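Side-chain contacts in nucleotidyltransferase-like protein (Exiguobacterium sibiricum, PDB 3C18), which is of unknown specificity but probably transfers a nucleotidyl group to an acceptor that has not been identified: residues A5-T8 / I9-E12; K27-P30 / R31-L34; N101-L104 / T105-K109; L201-R204 / I205-A208; Q274-K277 / G278-V281. All coordinates share one frame; numbering follows the deposited sequence. Where two conformers were deposited one is given.

Contact 1: residues A5-T8 / I9-E12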
loop_
_atom_site.group_PDB
_atom_site.type_symbol
_atom_site.label_atom_id
_atom_site.label_comp_id
_atom_site.label_asym_id
_atom_site.label_seq_id
_atom_site.Cartn_x
_atom_site.Cartn_y
_atom_site.Cartn_z
ATOM N N ALA A 5 -24.394 -23.209 15.988
ATOM C CA ALA A 5 -24.897 -21.840 16.279
ATOM C C ALA A 5 -24.985 -20.946 15.037
ATOM O O ALA A 5 -25.641 -19.895 15.054
ATOM C CB ALA A 5 -24.042 -21.158 17.342
ATOM N N THR A 6 -24.332 -21.373 13.960
ATOM C CA THR A 6 -24.307 -20.572 12.705
ATOM C C THR A 6 -24.888 -21.317 11.500
ATOM O O THR A 6 -24.860 -20.833 10.358
ATOM C CB THR A 6 -22.874 -20.122 12.324
ATOM O OG1 THR A 6 -22.081 -21.262 12.003
ATOM C CG2 THR A 6 -22.210 -19.361 13.451
ATOM N N ARG A 7 -25.428 -22.495 11.770
ATOM C CA ARG A 7 -25.888 -23.383 10.704
ATOM C C ARG A 7 -26.862 -22.711 9.754
ATOM O O ARG A 7 -26.826 -22.927 8.539
ATOM C CB ARG A 7 -26.527 -24.650 11.284
ATOM C CG ARG A 7 -26.748 -25.753 10.269
ATOM C CD ARG A 7 -27.329 -26.973 10.944
ATOM N NE ARG A 7 -26.422 -27.523 11.945
ATOM C CZ ARG A 7 -26.767 -28.440 12.843
ATOM N NH1 ARG A 7 -28.005 -28.901 12.878
ATOM N NH2 ARG A 7 -25.882 -28.886 13.713
ATOM N N THR A 8 -27.723 -21.887 10.321
ATOM C CA THR A 8 -28.774 -21.216 9.551
ATOM C C THR A 8 -28.166 -20.193 8.606
ATOM O O THR A 8 -28.778 -19.785 7.609
ATOM C CB THR A 8 -29.798 -20.534 10.481
ATOM O OG1 THR A 8 -30.519 -21.535 11.209
ATOM C CG2 THR A 8 -30.775 -19.690 9.690
ATOM N N ILE A 9 -26.947 -19.794 8.920
ATOM C CA ILE A 9 -26.244 -18.800 8.103
ATOM C C ILE A 9 -25.338 -19.463 7.062
ATOM O O ILE A 9 -25.355 -19.096 5.908
ATOM C CB ILE A 9 -25.401 -17.809 8.956
ATOM C CG1 ILE A 9 -26.308 -17.000 9.888
ATOM C CG2 ILE A 9 -24.579 -16.861 8.036
ATOM C CD1 ILE A 9 -25.608 -15.936 10.716
ATOM N N TYR A 10 -24.557 -20.456 7.461
ATOM C CA TYR A 10 -23.525 -20.979 6.548
ATOM C C TYR A 10 -24.045 -22.042 5.612
ATOM O O TYR A 10 -23.478 -22.294 4.548
ATOM C CB TYR A 10 -22.320 -21.506 7.331
ATOM C CG TYR A 10 -22.468 -22.901 7.887
ATOM C CD1 TYR A 10 -22.458 -23.999 7.045
ATOM C CD2 TYR A 10 -22.561 -23.125 9.262
ATOM C CE1 TYR A 10 -22.577 -25.282 7.547
ATOM C CE2 TYR A 10 -22.693 -24.418 9.775
ATOM C CZ TYR A 10 -22.695 -25.484 8.907
ATOM O OH TYR A 10 -22.801 -26.784 9.368
ATOM N N SER A 11 -25.157 -22.646 5.987
ATOM C CA SER A 11 -25.632 -23.843 5.249
ATOM C C SER A 11 -25.795 -23.603 3.762
ATOM O O SER A 11 -25.436 -24.437 2.957
ATOM C CB SER A 11 -26.924 -24.439 5.839
ATOM O OG SER A 11 -26.608 -25.286 6.938
ATOM N N GLU A 12 -26.291 -22.434 3.407
ATOM C CA GLU A 12 -26.598 -22.144 1.998
ATOM C C GLU A 12 -25.266 -22.043 1.206
ATOM O O GLU A 12 -25.207 -22.323 0.005
ATOM C CB GLU A 12 -27.438 -20.857 1.885
HETATM O O HOH W 1 -28.180 -20.913 4.841
#
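The carbonyl oxygen of R7 is gripped twice by one residue, S11, four positions on. The backbone N of S11 donates to R7 O over 3.1 Å, and the S11 hydroxyl OG donates to R7 O over 2.9 Å. The two donors come from opposite faces of the carbonyl plane, each tilted 31° from it; the serine hydroxyl thus doubles the helical N-H bond to the same oxygen. Beyond the bond, OG also lies 3.4 Å from R7 CG, the second methylene of the arginine chain.

T6 O is shared as well. Y10 N reaches it at 2.9 Å, nearly in line with the C=O bond, whereas I9 N comes to it at 2.7 Å from above the carbonyl plane. Two donors from successive residues mark an irregular turn of helix 2-15, kinked at I9 and E12, whose N atoms lack the bond to the turn before; at E12 a water bridges the gap to T8 O.

This helix packs on the mixed sheet of the nucleotidyltransferase-like region. I9 rests on V65 and L67 of strand 63-71 and on Y58 of strand 53-60. The Y10 ring stays beside the preceding turn: with CG between the backbone N and the carbonyl carbon (chi1 82°), its CD2 edge is brought to T6 OG1, in the ring plane at 3.3 Å, and its CE2 to R7 CA at 3.5 Å. T6 OG1 is hydrogen-bonded to M2 O. E3, earlier on the same helix, takes the polar ends of R7 and Y10, with a salt bridge from OE1 to R7 NH2 and a hydrogen bond between OE2 and Y10 OH.

Contact 2: residues K27-P30 / R31-L34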
loop_
_atom_site.group_PDB
_atom_site.type_symbol
_atom_site.label_atom_id
_atom_site.label_comp_id
_atom_site.label_asym_id
_atom_site.label_seq_id
_atom_site.Cartn_x
_atom_site.Cartn_y
_atom_site.Cartn_z
ATOM N N LYS A 27 -14.588 -14.985 19.067
ATOM C CA LYS A 27 -13.933 -13.871 19.743
ATOM C C LYS A 27 -13.199 -14.358 20.981
ATOM O O LYS A 27 -13.612 -15.309 21.639
ATOM C CB LYS A 27 -14.926 -12.786 20.131
ATOM C CG LYS A 27 -15.908 -13.197 21.188
ATOM C CD LYS A 27 -16.700 -12.004 21.627
ATOM C CE LYS A 27 -17.741 -12.381 22.650
ATOM N NZ LYS A 27 -18.362 -11.134 23.125
ATOM N N ARG A 28 -12.082 -13.706 21.265
ATOM C CA ARG A 28 -11.210 -14.100 22.388
ATOM C C ARG A 28 -11.428 -13.185 23.579
ATOM O O ARG A 28 -10.990 -13.432 24.707
ATOM C CB ARG A 28 -9.750 -14.036 21.949
ATOM C CG ARG A 28 -9.431 -14.958 20.771
ATOM C CD ARG A 28 -8.123 -14.568 20.127
ATOM N NE ARG A 28 -8.128 -13.161 19.780
ATOM C CZ ARG A 28 -7.090 -12.501 19.292
ATOM N NH1 ARG A 28 -5.942 -13.127 19.100
ATOM N NH2 ARG A 28 -7.210 -11.209 19.000
ATOM N N GLN A 29 -12.144 -12.122 23.294
ATOM C CA GLN A 29 -12.374 -11.067 24.260
ATOM C C GLN A 29 -13.463 -10.176 23.720
ATOM O O GLN A 29 -13.829 -10.275 22.533
ATOM C CB GLN A 29 -11.102 -10.228 24.439
ATOM C CG GLN A 29 -10.526 -9.748 23.100
ATOM C CD GLN A 29 -9.673 -8.507 23.220
ATOM O OE1 GLN A 29 -9.767 -7.583 22.403
ATOM N NE2 GLN A 29 -8.852 -8.463 24.251
ATOM N N PRO A 30 -14.004 -9.305 24.576
ATOM C CA PRO A 30 -14.972 -8.371 24.012
ATOM C C PRO A 30 -14.304 -7.411 23.039
ATOM O O PRO A 30 -13.126 -7.066 23.172
ATOM C CB PRO A 30 -15.519 -7.650 25.244
ATOM C CG PRO A 30 -15.385 -8.667 26.330
ATOM C CD PRO A 30 -14.066 -9.335 26.047
ATOM N N ARG A 31 -15.078 -7.036 22.035
ATOM C CA ARG A 31 -14.634 -6.121 20.996
ATOM C C ARG A 31 -13.286 -6.575 20.421
ATOM O O ARG A 31 -12.337 -5.816 20.351
ATOM C CB ARG A 31 -14.548 -4.701 21.546
ATOM C CG ARG A 31 -15.833 -4.217 22.178
ATOM C CD ARG A 31 -15.822 -2.713 22.372
ATOM N NE ARG A 31 -15.748 -2.035 21.085
ATOM C CZ ARG A 31 -14.617 -1.620 20.529
ATOM N NH1 ARG A 31 -13.459 -1.789 21.159
ATOM N NH2 ARG A 31 -14.646 -1.025 19.346
ATOM N N ASP A 32 -13.239 -7.837 20.041
ATOM C CA ASP A 32 -12.068 -8.451 19.427
ATOM C C ASP A 32 -11.975 -8.029 17.973
ATOM O O ASP A 32 -12.889 -8.231 17.188
ATOM C CB ASP A 32 -12.179 -9.968 19.518
ATOM C CG ASP A 32 -10.875 -10.671 19.243
ATOM O OD1 ASP A 32 -9.895 -9.996 18.911
ATOM O OD2 ASP A 32 -10.831 -11.913 19.367
ATOM N N SER A 33 -10.863 -7.400 17.629
ATOM C CA SER A 33 -10.624 -6.941 16.245
ATOM C C SER A 33 -10.513 -8.144 15.311
ATOM O O SER A 33 -10.781 -8.055 14.119
ATOM C CB SER A 33 -9.333 -6.143 16.160
ATOM O OG SER A 33 -8.255 -6.937 16.638
ATOM N N LEU A 34 -10.143 -9.269 15.887
ATOM C CA LEU A 34 -9.957 -10.515 15.131
ATOM C C LEU A 34 -11.252 -10.967 14.460
ATOM O O LEU A 34 -11.253 -11.628 13.398
ATOM C CB LEU A 34 -9.477 -11.652 16.054
ATOM C CG LEU A 34 -9.151 -12.973 15.334
ATOM C CD1 LEU A 34 -7.845 -12.817 14.516
ATOM C CD2 LEU A 34 -9.060 -14.164 16.286
HETATM O O HOH W 2 -17.998 -8.196 21.719
HETATM O O HOH W 3 -8.967 -6.213 19.746
#
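R28 and D32 form the ionic core of this turn. The guanidinium meets the carboxylate side-on, one nitrogen to each oxygen: NE to D32 OD2 at 3.0 Å and NH2 to D32 OD1 at 2.9 Å. The two planes are only 8° apart, which is the geometric signature of a bidentate salt bridge. NH2 uses the syn lone pair of OD1 and is nearly straight, with an angle of 163° at the hydrogen. A bend at chi3 of R28 (-53°) turns the guanidinium edge towards the carboxylate.

Backbone hydrogen bonds complete the hold on the carboxylate. R28 N donates to D32 OD2 at 2.9 Å on the anti side, while L34 N approaches D32 OD1 from above the carboxylate plane at 3.1 Å, closing an Asx turn. Each oxygen of this buried acid therefore has two donors, which fixes its rotation and would be expected to stabilise its charged form.

Van der Waals contacts are fewer. L34 CD2 sits over one face of the R28 guanidinium, towards its rim, and L34 CB lies 3.7 Å from NH2. Q29 CG touches D32 CB at 4.0 Å. Waters join the outer parts: one receives a hydrogen bond from S33 N and donates to Q29 OE1.

The loop connects strand 19-26 to strand 40-46. R28 and L34 both lie against H89 of helix 85-93, while R31 turns outward to form a salt bridge with D261 of the second subunit.

Contact 3: residues N101-L104 / T105-K109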
loop_
_atom_site.group_PDB
_atom_site.type_symbol
_atom_site.label_atom_id
_atom_site.label_comp_id
_atom_site.label_asym_id
_atom_site.label_seq_id
_atom_site.Cartn_x
_atom_site.Cartn_y
_atom_site.Cartn_z
ATOM N N ASN A 101 -12.752 -31.179 -1.018
ATOM C CA ASN A 101 -11.444 -31.545 -1.566
ATOM C C ASN A 101 -10.313 -31.296 -0.574
ATOM O O ASN A 101 -9.189 -30.977 -0.953
ATOM C CB ASN A 101 -11.191 -30.767 -2.864
ATOM C CG ASN A 101 -12.227 -31.071 -3.937
ATOM O OD1 ASN A 101 -12.675 -32.216 -4.078
ATOM N ND2 ASN A 101 -12.617 -30.042 -4.701
ATOM N N ASP A 102 -10.654 -31.425 0.701
ATOM C CA ASP A 102 -9.690 -31.291 1.789
ATOM C C ASP A 102 -8.964 -29.948 1.697
ATOM O O ASP A 102 -7.866 -29.766 2.204
ATOM C CB ASP A 102 -8.679 -32.426 1.728
ATOM C CG ASP A 102 -9.282 -33.764 2.127
ATOM O OD1 ASP A 102 -10.159 -33.783 3.030
ATOM O OD2 ASP A 102 -8.872 -34.801 1.542
ATOM N N TYR A 103 -9.611 -29.009 1.031
ATOM C CA TYR A 103 -9.016 -27.696 0.812
ATOM C C TYR A 103 -8.451 -27.046 2.092
ATOM O O TYR A 103 -7.306 -26.568 2.125
ATOM C CB TYR A 103 -9.999 -26.771 0.100
ATOM C CG TYR A 103 -9.525 -25.342 0.099
ATOM C CD1 TYR A 103 -8.590 -24.909 -0.831
ATOM C CD2 TYR A 103 -9.987 -24.433 1.047
ATOM C CE1 TYR A 103 -8.130 -23.622 -0.829
ATOM C CE2 TYR A 103 -9.528 -23.151 1.068
ATOM C CZ TYR A 103 -8.593 -22.739 0.117
ATOM O OH TYR A 103 -8.119 -21.436 0.103
ATOM N N LEU A 104 -9.239 -27.051 3.150
ATOM C CA LEU A 104 -8.846 -26.356 4.387
ATOM C C LEU A 104 -7.896 -27.199 5.221
ATOM O O LEU A 104 -7.043 -26.668 5.908
ATOM C CB LEU A 104 -10.038 -25.931 5.230
ATOM C CG LEU A 104 -10.784 -24.721 4.705
ATOM C CD1 LEU A 104 -12.058 -24.500 5.518
ATOM C CD2 LEU A 104 -9.880 -23.478 4.739
ATOM N N THR A 105 -8.045 -28.514 5.152
ATOM C CA THR A 105 -7.170 -29.407 5.928
ATOM C C THR A 105 -5.749 -29.312 5.384
ATOM O O THR A 105 -4.773 -29.242 6.133
ATOM C CB THR A 105 -7.671 -30.883 5.929
ATOM O OG1 THR A 105 -8.838 -30.980 6.761
ATOM C CG2 THR A 105 -6.585 -31.827 6.465
ATOM N N ASP A 106 -5.658 -29.253 4.064
ATOM C CA ASP A 106 -4.372 -29.161 3.381
ATOM C C ASP A 106 -3.770 -27.791 3.608
ATOM O O ASP A 106 -2.564 -27.650 3.731
ATOM C CB ASP A 106 -4.525 -29.322 1.865
ATOM C CG ASP A 106 -4.850 -30.732 1.453
ATOM O OD1 ASP A 106 -4.883 -31.633 2.333
ATOM O OD2 ASP A 106 -5.064 -30.930 0.230
ATOM N N LEU A 107 -4.635 -26.782 3.624
ATOM C CA LEU A 107 -4.194 -25.374 3.740
ATOM C C LEU A 107 -3.515 -25.154 5.098
ATOM O O LEU A 107 -2.472 -24.495 5.210
ATOM C CB LEU A 107 -5.372 -24.406 3.512
ATOM C CG LEU A 107 -5.045 -22.912 3.483
ATOM C CD1 LEU A 107 -3.754 -22.707 2.792
ATOM C CD2 LEU A 107 -6.121 -22.098 2.802
ATOM N N LYS A 108 -4.113 -25.743 6.122
ATOM C CA LYS A 108 -3.603 -25.641 7.502
ATOM C C LYS A 108 -2.174 -26.199 7.608
ATOM O O LYS A 108 -1.310 -25.667 8.336
ATOM C CB LYS A 108 -4.531 -26.379 8.491
ATOM C CG LYS A 108 -5.528 -25.473 9.226
ATOM C CD LYS A 108 -6.845 -26.178 9.459
ATOM C CE LYS A 108 -7.470 -25.859 10.794
ATOM N NZ LYS A 108 -7.436 -24.458 11.245
ATOM N N LYS A 109 -1.954 -27.278 6.854
ATOM C CA LYS A 109 -0.653 -27.968 6.796
ATOM C C LYS A 109 0.354 -27.120 6.050
ATOM O O LYS A 109 1.478 -26.911 6.504
ATOM C CB LYS A 109 -0.769 -29.342 6.124
ATOM C CG LYS A 109 -1.394 -30.390 7.021
ATOM C CD LYS A 109 -1.934 -31.597 6.239
ATOM C CE LYS A 109 -2.757 -32.526 7.151
ATOM N NZ LYS A 109 -3.438 -33.631 6.408
#
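The first turn of helix 103-110, with D102 at the N-cap position, forms this contact within the nucleotidyltransferase-like region. Three successive i to i+4 backbone bonds define the turn: D106 N to D102 O at 2.9 Å, L107 N to Y103 O at 3.1 Å and K108 N to L104 O at 3.1 Å. The D102 carboxylate makes no capping bond; its carbonyl O accepts the first of these bonds.

D106 leans back over that carbonyl. Its CG, placed beside the backbone N (chi1 -72°), lies 3.3 Å from D102 O, and its OD1 is 3.9 Å from D102 CB. The two acids keep their charges apart, with D102 OD2 5.2 Å from D106 OD1. A leucine here has no carboxylate, and the contact of the acid with D102 O is likely to be replaced by an apolar group set against a polar oxygen.

Helix 72-81 and the sheet receive the buried side: L107 meets L75 and L79, and L104 meets I23, I45 and I96. E99 bonds L104 N and T105 OG1 through separate oxygens, while K108 NZ bonds V91 O and G94 O. Y103 and L107 run side by side in the same direction, and the methyl CD2 of L107 comes to the phenol end of Y103, 3.7 Å from CZ and 3.4 Å from OH.

Contact 4: residues L201-R204 / I205-A208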
loop_
_atom_site.group_PDB
_atom_site.type_symbol
_atom_site.label_atom_id
_atom_site.label_comp_id
_atom_site.label_asym_id
_atom_site.label_seq_id
_atom_site.Cartn_x
_atom_site.Cartn_y
_atom_site.Cartn_z
ATOM N N LEU A 201 18.942 16.535 15.414
ATOM C CA LEU A 201 18.062 15.883 14.456
ATOM C C LEU A 201 18.868 15.522 13.213
ATOM O O LEU A 201 18.818 14.385 12.692
ATOM C CB LEU A 201 16.853 16.796 14.131
ATOM C CG LEU A 201 15.883 16.203 13.116
ATOM C CD1 LEU A 201 15.284 14.904 13.642
ATOM C CD2 LEU A 201 14.797 17.202 12.736
ATOM N N GLU A 202 19.632 16.495 12.741
ATOM C CA GLU A 202 20.393 16.340 11.507
ATOM C C GLU A 202 21.387 15.204 11.648
ATOM O O GLU A 202 21.520 14.357 10.776
ATOM C CB GLU A 202 21.152 17.632 11.127
ATOM C CG GLU A 202 20.262 18.783 10.760
ATOM C CD GLU A 202 19.896 19.670 11.969
ATOM O OE1 GLU A 202 19.997 19.188 13.108
ATOM O OE2 GLU A 202 19.493 20.840 11.779
ATOM N N GLN A 203 22.108 15.216 12.754
ATOM C CA GLN A 203 23.150 14.238 12.961
ATOM C C GLN A 203 22.560 12.842 13.071
ATOM O O GLN A 203 23.073 11.901 12.460
ATOM C CB GLN A 203 23.985 14.570 14.186
ATOM C CG GLN A 203 25.178 13.670 14.326
ATOM C CD GLN A 203 26.207 13.892 13.234
ATOM O OE1 GLN A 203 26.615 15.023 12.979
ATOM N NE2 GLN A 203 26.648 12.811 12.593
ATOM N N ARG A 204 21.470 12.701 13.808
ATOM C CA ARG A 204 20.933 11.334 14.023
ATOM C C ARG A 204 20.428 10.762 12.685
ATOM O O ARG A 204 20.597 9.584 12.390
ATOM C CB ARG A 204 19.879 11.282 15.105
ATOM C CG ARG A 204 18.599 11.949 14.693
ATOM C CD ARG A 204 17.576 11.903 15.821
ATOM N NE ARG A 204 18.038 12.622 16.989
ATOM C CZ ARG A 204 17.377 12.657 18.121
ATOM N NH1 ARG A 204 16.240 11.998 18.231
ATOM N NH2 ARG A 204 17.855 13.337 19.143
ATOM N N ILE A 205 19.843 11.618 11.869
ATOM C CA ILE A 205 19.359 11.188 10.550
ATOM C C ILE A 205 20.522 10.807 9.664
ATOM O O ILE A 205 20.480 9.863 8.905
ATOM C CB ILE A 205 18.523 12.318 9.814
ATOM C CG1 ILE A 205 17.252 12.665 10.581
ATOM C CG2 ILE A 205 18.171 11.908 8.407
ATOM C CD1 ILE A 205 16.607 13.958 10.096
ATOM N N HIS A 206 21.571 11.591 9.735
ATOM C CA HIS A 206 22.745 11.381 8.888
ATOM C C HIS A 206 23.417 10.049 9.249
ATOM O O HIS A 206 23.861 9.284 8.392
ATOM C CB HIS A 206 23.748 12.511 9.120
ATOM C CG HIS A 206 25.060 12.306 8.435
ATOM N ND1 HIS A 206 25.199 12.372 7.059
ATOM C CD2 HIS A 206 26.294 12.066 8.935
ATOM C CE1 HIS A 206 26.462 12.165 6.744
ATOM N NE2 HIS A 206 27.144 11.971 7.863
ATOM N N LEU A 207 23.517 9.814 10.551
ATOM C CA LEU A 207 24.108 8.559 11.056
ATOM C C LEU A 207 23.261 7.329 10.660
ATOM O O LEU A 207 23.775 6.265 10.282
ATOM C CB LEU A 207 24.233 8.628 12.564
ATOM C CG LEU A 207 25.354 9.503 13.102
ATOM C CD1 LEU A 207 25.417 9.277 14.607
ATOM C CD2 LEU A 207 26.685 9.165 12.438
ATOM N N ALA A 208 21.946 7.513 10.688
ATOM C CA ALA A 208 21.024 6.452 10.279
ATOM C C ALA A 208 21.156 6.210 8.800
ATOM O O ALA A 208 21.084 5.077 8.350
ATOM C CB ALA A 208 19.582 6.785 10.664
#
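L201 and I205 make the close, buried half of this contact. CG of L201 touches the terminal methyl CD1 of I205 at 3.8 Å, and the two chains cross obliquely. I205 is folded back along its own helix: CG1 beside the backbone N (chi1 -64°) stands 3.1 Å from L201 O, the oxygen that also accepts I205 N at 3.1 Å. Beyond them, L201 lies on Y146 and Y150 of helix 146-167, and A208 on V153 of the same helix.

R204 is buried too, but it faces another way. R204 CG lies 3.1 Å from I205 N. Its guanidinium is directed back to the start of the helix, where NH2 bonds E199 O, and its chain packs on L196 of the second subunit.

The partly exposed half is looser and is built round the amide of Q203. A bend at chi2 (68°) carries NE2 to the L207 side chain, 3.6 Å from CG, and to the edge of the H206 ring, 3.7 Å from CD2 and near the ring plane. No side-chain hydrogen bond joins these three residues, so this side is held mainly by van der Waals contact.

The regular i to i+4 bonds, L207 N to Q203 O at 2.9 Å among them, mark the first turns of helix 201-218, and the split between buried and partly exposed residues makes it an amphipathic helix of the helical YgxA-like substrate-binding region.

Contact 5: residues Q274-K277 / G278-V281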
loop_
_atom_site.group_PDB
_atom_site.type_symbol
_atom_site.label_atom_id
_atom_site.label_comp_id
_atom_site.label_asym_id
_atom_site.label_seq_id
_atom_site.Cartn_x
_atom_site.Cartn_y
_atom_site.Cartn_z
ATOM N N GLN A 274 20.846 -2.513 -27.758
ATOM C CA GLN A 274 20.733 -3.281 -28.989
ATOM C C GLN A 274 19.956 -2.544 -30.045
ATOM O O GLN A 274 18.764 -2.305 -29.900
ATOM C CB GLN A 274 20.018 -4.603 -28.717
ATOM C CG GLN A 274 20.800 -5.589 -27.858
ATOM C CD GLN A 274 20.061 -6.923 -27.666
ATOM O OE1 GLN A 274 18.987 -7.149 -28.254
ATOM N NE2 GLN A 274 20.631 -7.807 -26.841
ATOM N N ARG A 275 20.616 -2.192 -31.127
ATOM C CA ARG A 275 19.956 -1.410 -32.155
ATOM C C ARG A 275 19.203 -2.295 -33.099
ATOM O O ARG A 275 19.719 -3.278 -33.602
ATOM C CB ARG A 275 20.934 -0.521 -32.915
ATOM C CG ARG A 275 20.215 0.454 -33.839
ATOM C CD ARG A 275 21.149 1.479 -34.430
ATOM N NE ARG A 275 22.218 0.837 -35.174
ATOM C CZ ARG A 275 22.077 0.264 -36.361
ATOM N NH1 ARG A 275 20.894 0.248 -36.955
ATOM N NH2 ARG A 275 23.124 -0.292 -36.959
ATOM N N THR A 276 17.965 -1.907 -33.345
ATOM C CA THR A 276 17.081 -2.671 -34.223
ATOM C C THR A 276 17.599 -2.540 -35.646
ATOM O O THR A 276 17.889 -1.450 -36.139
ATOM C CB THR A 276 15.614 -2.257 -34.053
ATOM O OG1 THR A 276 15.246 -2.467 -32.690
ATOM C CG2 THR A 276 14.695 -3.073 -34.942
ATOM N N LYS A 277 17.767 -3.680 -36.301
ATOM C CA LYS A 277 18.258 -3.666 -37.647
ATOM C C LYS A 277 17.344 -2.809 -38.516
ATOM O O LYS A 277 16.146 -2.960 -38.499
ATOM C CB LYS A 277 18.420 -5.078 -38.214
ATOM C CG LYS A 277 19.601 -5.778 -37.651
ATOM C CD LYS A 277 19.856 -7.123 -38.354
ATOM C CE LYS A 277 21.137 -7.695 -37.831
ATOM N NZ LYS A 277 21.418 -9.041 -38.402
ATOM N N GLY A 278 17.977 -1.928 -39.292
ATOM C CA GLY A 278 17.288 -1.074 -40.234
ATOM C C GLY A 278 16.774 0.204 -39.634
ATOM O O GLY A 278 16.244 1.038 -40.332
ATOM N N LEU A 279 16.941 0.327 -38.317
ATOM C CA LEU A 279 16.381 1.450 -37.549
ATOM C C LEU A 279 17.420 2.108 -36.695
ATOM O O LEU A 279 18.482 1.573 -36.461
ATOM C CB LEU A 279 15.251 0.989 -36.612
ATOM C CG LEU A 279 14.011 0.333 -37.263
ATOM C CD1 LEU A 279 12.993 -0.149 -36.221
ATOM C CD2 LEU A 279 13.339 1.318 -38.173
ATOM N N GLY A 280 17.071 3.279 -36.190
ATOM C CA GLY A 280 18.002 4.058 -35.373
ATOM C C GLY A 280 17.817 3.817 -33.912
ATOM O O GLY A 280 18.744 4.024 -33.093
ATOM N N VAL A 281 16.635 3.317 -33.577
ATOM C CA VAL A 281 16.291 2.990 -32.170
ATOM C C VAL A 281 17.024 1.790 -31.622
ATOM O O VAL A 281 17.208 0.771 -32.306
ATOM C CB VAL A 281 14.774 2.833 -31.962
ATOM C CG1 VAL A 281 14.295 1.478 -32.490
ATOM C CG2 VAL A 281 14.389 3.012 -30.495
#
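T276 and L279 lie side by side and point the same way across a type II beta turn. The methyl CG2 of T276 meets CD1 of L279 at 3.6 Å, with CG2 placed anti to the backbone N (chi1 -59° for OG1). T276 also runs alongside V281 in the same direction, its OG1 4.1 Å from V281 CG1. A glycine here removes methyl and hydroxyl, and would probably leave a gap beside L279 CD1 and set that side chain free to turn.

R275 is turned otherwise. Its chain runs out with CG anti to the backbone N, then bends at chi3 (58°), bringing NH1 to L279 O. This carbonyl lies at the guanidinium edge, in its plane, and the bond from NH1 to L279 O at 2.8 Å ties the end of the loop to the strand. The methylenes follow the same path, with CG 3.4 Å from V281 O.

Backbone bonds set the frame for these side chains. L279 N closes the turn on T276 O at 3.0 Å, and T276 N reaches V281 O at 3.0 Å. G278 has a positive phi of 86°, as the third position of a type II turn requires; a beta carbon there would clash with K277 O.

The loop links antiparallel strands 269-275 and 281-288 of the helix-turn-helix region, and V281 pairs with a strand of the second subunit, extending the sheet across the interface.

Overall arrangement
Contacts 1, 2 and 3 belong to the nucleotidyltransferase-like region, gathered about its mixed sheet with centres 21 to 25 Å apart and no direct touch. Contact 1 is on the helix beside strands 53-60 and 63-71, contact 2 in the loop joining strands 19-26 and 40-46, and contact 3 on the helix after strand 95-99. Contact 4, in the helical region, lies 58 Å from contact 1 between centres, and contact 5, at the hairpin tip, lies 65 Å from it. Contacts 2, 4 and 5 each reach the second subunit, so dimer contacts are spread over all three family regions. No ligand marks an active site near any of them.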